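Local coordinates for HTH cro/C1-type domain-containing protein (Pseudomonas aeruginosa PAO1, PDB 7CSV), which acts as the antitoxin HigA, a dimeric regulatory factor that recognises specific pseudopalindromic DNA motifs, at residues 11-16 and 45-50. Residues are numbered along the deposited sequence; the frame is centred on the assembly and turned at random.
Sequences PGEILR and VREQRG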
ATOM      1  N   PRO A  11       3.484   4.981   9.616  1.00 12.60           N
ATOM      2  CA  PRO A  11       2.524   6.059   9.346  1.00 13.15           C
ATOM      3  C   PRO A  11       1.979   6.706  10.600  1.00 13.56           C
ATOM      4  O   PRO A  11       1.625   7.889  10.563  1.00 13.92           O
ATOM      5  CB  PRO A  11       1.403   5.351   8.574  1.00 16.33           C
ATOM      6  CG  PRO A  11       2.054   4.143   7.980  1.00 13.86           C
ATOM      7  CD  PRO A  11       3.146   3.730   8.911  1.00 12.86           C
ATOM      8  N   GLY A  12       1.874   5.962  11.699  1.00 12.93           N
ATOM      9  CA  GLY A  12       1.352   6.540  12.926  1.00 13.60           C
ATOM     10  C   GLY A  12       2.238   7.630  13.483  1.00 17.46           C
ATOM     11  O   GLY A  12       1.755   8.548  14.149  1.00 15.39           O
ATOM     12  N   GLU A  13       3.540   7.560  13.202  1.00 14.83           N
ATOM     13  CA  GLU A  13       4.436   8.632  13.617  1.00 16.29           C
ATOM     14  C   GLU A  13       4.091   9.941  12.918  1.00 15.81           C
ATOM     15  O   GLU A  13       4.087  11.009  13.544  1.00 15.21           O
ATOM     16  CB  GLU A  13       5.879   8.221  13.337  1.00 19.38           C
ATOM     17  CG  GLU A  13       6.919   9.285  13.609  1.00 23.07           C
ATOM     18  CD  GLU A  13       8.317   8.764  13.324  1.00 24.64           C
ATOM     19  OE1 GLU A  13       9.107   9.479  12.680  1.00 32.67           O
ATOM     20  OE2 GLU A  13       8.613   7.621  13.722  1.00 27.05           O
ATOM     21  N   ILE A  14       3.799   9.877  11.617  1.00 12.75           N
ATOM     22  CA  ILE A  14       3.397  11.072  10.883  1.00 14.81           C
ATOM     23  C   ILE A  14       2.016  11.537  11.326  1.00 13.82           C
ATOM     24  O   ILE A  14       1.757  12.745  11.422  1.00 13.59           O
ATOM     25  CB  ILE A  14       3.455  10.797   9.371  1.00 16.79           C
ATOM     26  CG1 ILE A  14       4.924  10.643   8.951  1.00 20.93           C
ATOM     27  CG2 ILE A  14       2.726  11.881   8.573  1.00 18.90           C
ATOM     28  CD1 ILE A  14       5.140  10.543   7.484  1.00 29.16           C
ATOM     29  N   LEU A  15       1.105  10.597  11.598  1.00 13.48           N
ATOM     30  CA  LEU A  15      -0.208  10.978  12.115  1.00 13.10           C
ATOM     31  C   LEU A  15      -0.069  11.727  13.434  1.00 13.05           C
ATOM     32  O   LEU A  15      -0.666  12.800  13.619  1.00 12.79           O
ATOM     33  CB  LEU A  15      -1.080   9.734  12.291  1.00 13.51           C
ATOM     34  CG  LEU A  15      -2.460   9.892  12.920  1.00  9.95           C
ATOM     35  CD1 LEU A  15      -3.235  10.897  12.116  1.00 12.34           C
ATOM     36  CD2 LEU A  15      -3.163   8.529  12.956  1.00 18.42           C
ATOM     37  N   ARG A  16       0.737  11.175  14.354  1.00 12.70           N
ATOM     38  CA  ARG A  16       0.977  11.811  15.649  1.00 14.01           C
ATOM     39  C   ARG A  16       1.577  13.200  15.470  1.00 16.47           C
ATOM     40  O   ARG A  16       1.082  14.182  16.026  1.00 14.79           O
ATOM     41  CB  ARG A  16       1.921  10.948  16.505  1.00 20.18           C
ATOM     42  CG  ARG A  16       1.316   9.705  17.128  1.00 26.54           C
ATOM     43  CD  ARG A  16       2.243   9.101  18.203  1.00 28.56           C
ATOM     44  NE  ARG A  16       3.663   9.296  17.903  1.00 28.21           N
ATOM     45  CZ  ARG A  16       4.464   8.379  17.365  1.00 30.08           C
ATOM     46  NH1 ARG A  16       5.736   8.672  17.132  1.00 30.79           N
ATOM     47  NH2 ARG A  16       4.013   7.163  17.061  1.00 27.39           N
ATOM     48  N   VAL A  45      -1.279   4.837  16.196  1.00 14.03           N
ATOM     49  CA  VAL A  45      -0.339   5.812  16.738  1.00 15.79           C
ATOM     50  C   VAL A  45       0.717   5.132  17.592  1.00 16.87           C
ATOM     51  O   VAL A  45       1.814   5.671  17.751  1.00 19.23           O
ATOM     52  CB  VAL A  45      -1.050   6.911  17.548  1.00 21.03           C
ATOM     53  CG1 VAL A  45      -2.104   7.604  16.690  1.00 17.75           C
ATOM     54  CG2 VAL A  45      -1.652   6.346  18.814  1.00 20.32           C
ATOM     55  N   ARG A  46       0.407   3.967  18.149  1.00 15.54           N
ATOM     56  CA  ARG A  46       1.389   3.160  18.866  1.00 13.91           C
ATOM     57  C   ARG A  46       2.252   2.329  17.930  1.00 18.44           C
ATOM     58  O   ARG A  46       3.116   1.577  18.411  1.00 16.68           O
ATOM     59  CB  ARG A  46       0.680   2.238  19.853  1.00 13.87           C
ATOM     60  CG  ARG A  46       0.063   2.944  21.051  1.00 19.58           C
ATOM     61  CD  ARG A  46       1.088   3.124  22.158  1.00 26.21           C
ATOM     62  NE  ARG A  46       1.197   1.937  23.001  1.00 29.44           N
ATOM     63  CZ  ARG A  46       2.125   0.995  22.862  1.00 29.49           C
ATOM     64  NH1 ARG A  46       2.130  -0.048  23.687  1.00 31.65           N
ATOM     65  NH2 ARG A  46       3.041   1.085  21.905  1.00 34.50           N
ATOM     66  N   GLU A  47       2.027   2.438  16.614  1.00 15.02           N
ATOM     67  CA  GLU A  47       2.808   1.714  15.607  1.00 14.23           C
ATOM     68  C   GLU A  47       2.622   0.198  15.727  1.00 13.82           C
ATOM     69  O   GLU A  47       3.538  -0.583  15.447  1.00 16.38           O
ATOM     70  CB  GLU A  47       4.285   2.128  15.674  1.00 18.18           C
ATOM     71  CG  GLU A  47       4.424   3.652  15.724  1.00 17.76           C
ATOM     72  CD  GLU A  47       5.837   4.164  15.525  1.00 26.17           C
ATOM     73  OE1 GLU A  47       6.724   3.382  15.121  1.00 19.74           O
ATOM     74  OE2 GLU A  47       6.054   5.365  15.787  1.00 26.92           O
ATOM     75  N   GLN A  48       1.414  -0.217  16.116  1.00 13.56           N
ATOM     76  CA  GLN A  48       1.035  -1.613  16.289  1.00 15.03           C
ATOM     77  C   GLN A  48       0.015  -2.063  15.259  1.00 17.87           C
ATOM     78  O   GLN A  48      -0.518  -3.172  15.370  1.00 17.87           O
ATOM     79  CB  GLN A  48       0.459  -1.848  17.689  1.00 14.26           C
ATOM     80  CG  GLN A  48       1.347  -1.374  18.794  1.00 16.31           C
ATOM     81  CD  GLN A  48       2.658  -2.141  18.813  1.00 18.19           C
ATOM     82  OE1 GLN A  48       2.663  -3.368  18.854  1.00 21.57           O
ATOM     83  NE2 GLN A  48       3.770  -1.422  18.754  1.00 19.20           N
ATOM     84  N   ARG A  49      -0.280  -1.225  14.274  1.00 13.05           N
ATOM     85  CA  ARG A  49      -1.238  -1.576  13.242  1.00 14.50           C
ATOM     86  C   ARG A  49      -1.004  -0.645  12.066  1.00 13.28           C
ATOM     87  O   ARG A  49      -0.663   0.523  12.262  1.00 15.20           O
ATOM     88  CB  ARG A  49      -2.677  -1.454  13.759  1.00 21.24           C
ATOM     89  CG  ARG A  49      -3.739  -1.669  12.708  1.00 31.41           C
ATOM     90  CD  ARG A  49      -5.029  -0.948  13.064  1.00 29.12           C
ATOM     91  NE  ARG A  49      -5.646  -1.455  14.287  1.00 34.32           N
ATOM     92  CZ  ARG A  49      -6.344  -2.584  14.360  1.00 36.62           C
ATOM     93  NH1 ARG A  49      -6.876  -2.962  15.513  1.00 33.38           N
ATOM     94  NH2 ARG A  49      -6.507  -3.342  13.283  1.00 43.72           N
ATOM     95  N   GLY A  50      -1.159  -1.170  10.851  1.00 11.82           N
ATOM     96  CA  GLY A  50      -1.034  -0.336   9.671  1.00 14.37           C
ATOM     97  C   GLY A  50      -2.328   0.373   9.300  1.00 15.37           C
ATOM     98  O   GLY A  50      -3.391   0.149   9.890  1.00 13.84           O
TER
HETATM   99  O   HOH W   1       8.101   5.341  12.999  1.00 21.76           O
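R16 on the first helix of a Cro/C1-type helix-turn-helix fold grips V45, the last residue of helix 38-45, and E47, just beyond its end; by its place in this family that helix is probably the DNA-recognition helix. It ends in a Schellman motif: E47 has positive phi, and two bonds run back into the last turn. Backbone proximity is greatest at G12, whose lack of a side chain lets its CA come within 4.2 Å of V45 CA. Beside this approach, the aliphatic part of R16 lies across V45, with R16 CG 3.7 Å from V45 CB. The chain then bends at chi3 (-32°), which turns NE. E13 CA lies against one face of the guanidinium, offset toward its rim. A single nitrogen makes both polar contacts. R16 NH2 donates to V45 O at 2.7 Å, near the guanidinium plane, and so ties the arginine to a carbonyl at the helix end. R16 NH2 also forms a salt bridge with E47 OE2 at 3.0 Å; this bond is nearly straight (171°) and uses the anti lone pair of OE2. E47 OE2 lies in the guanidinium plane and the two groups are nearly coplanar, their planes 5° apart; NH2 alone makes the bond. E13 OE2 lies 4.0 Å from E47 OE2, so the arginine probably offsets some repulsion between the two acids. On the buried flank, L15 also packs against L59, F63 and W70, linking this contact to helices 53-63 and 67-93. There L15 CD2 meets V45 CG1 at 4.0 Å.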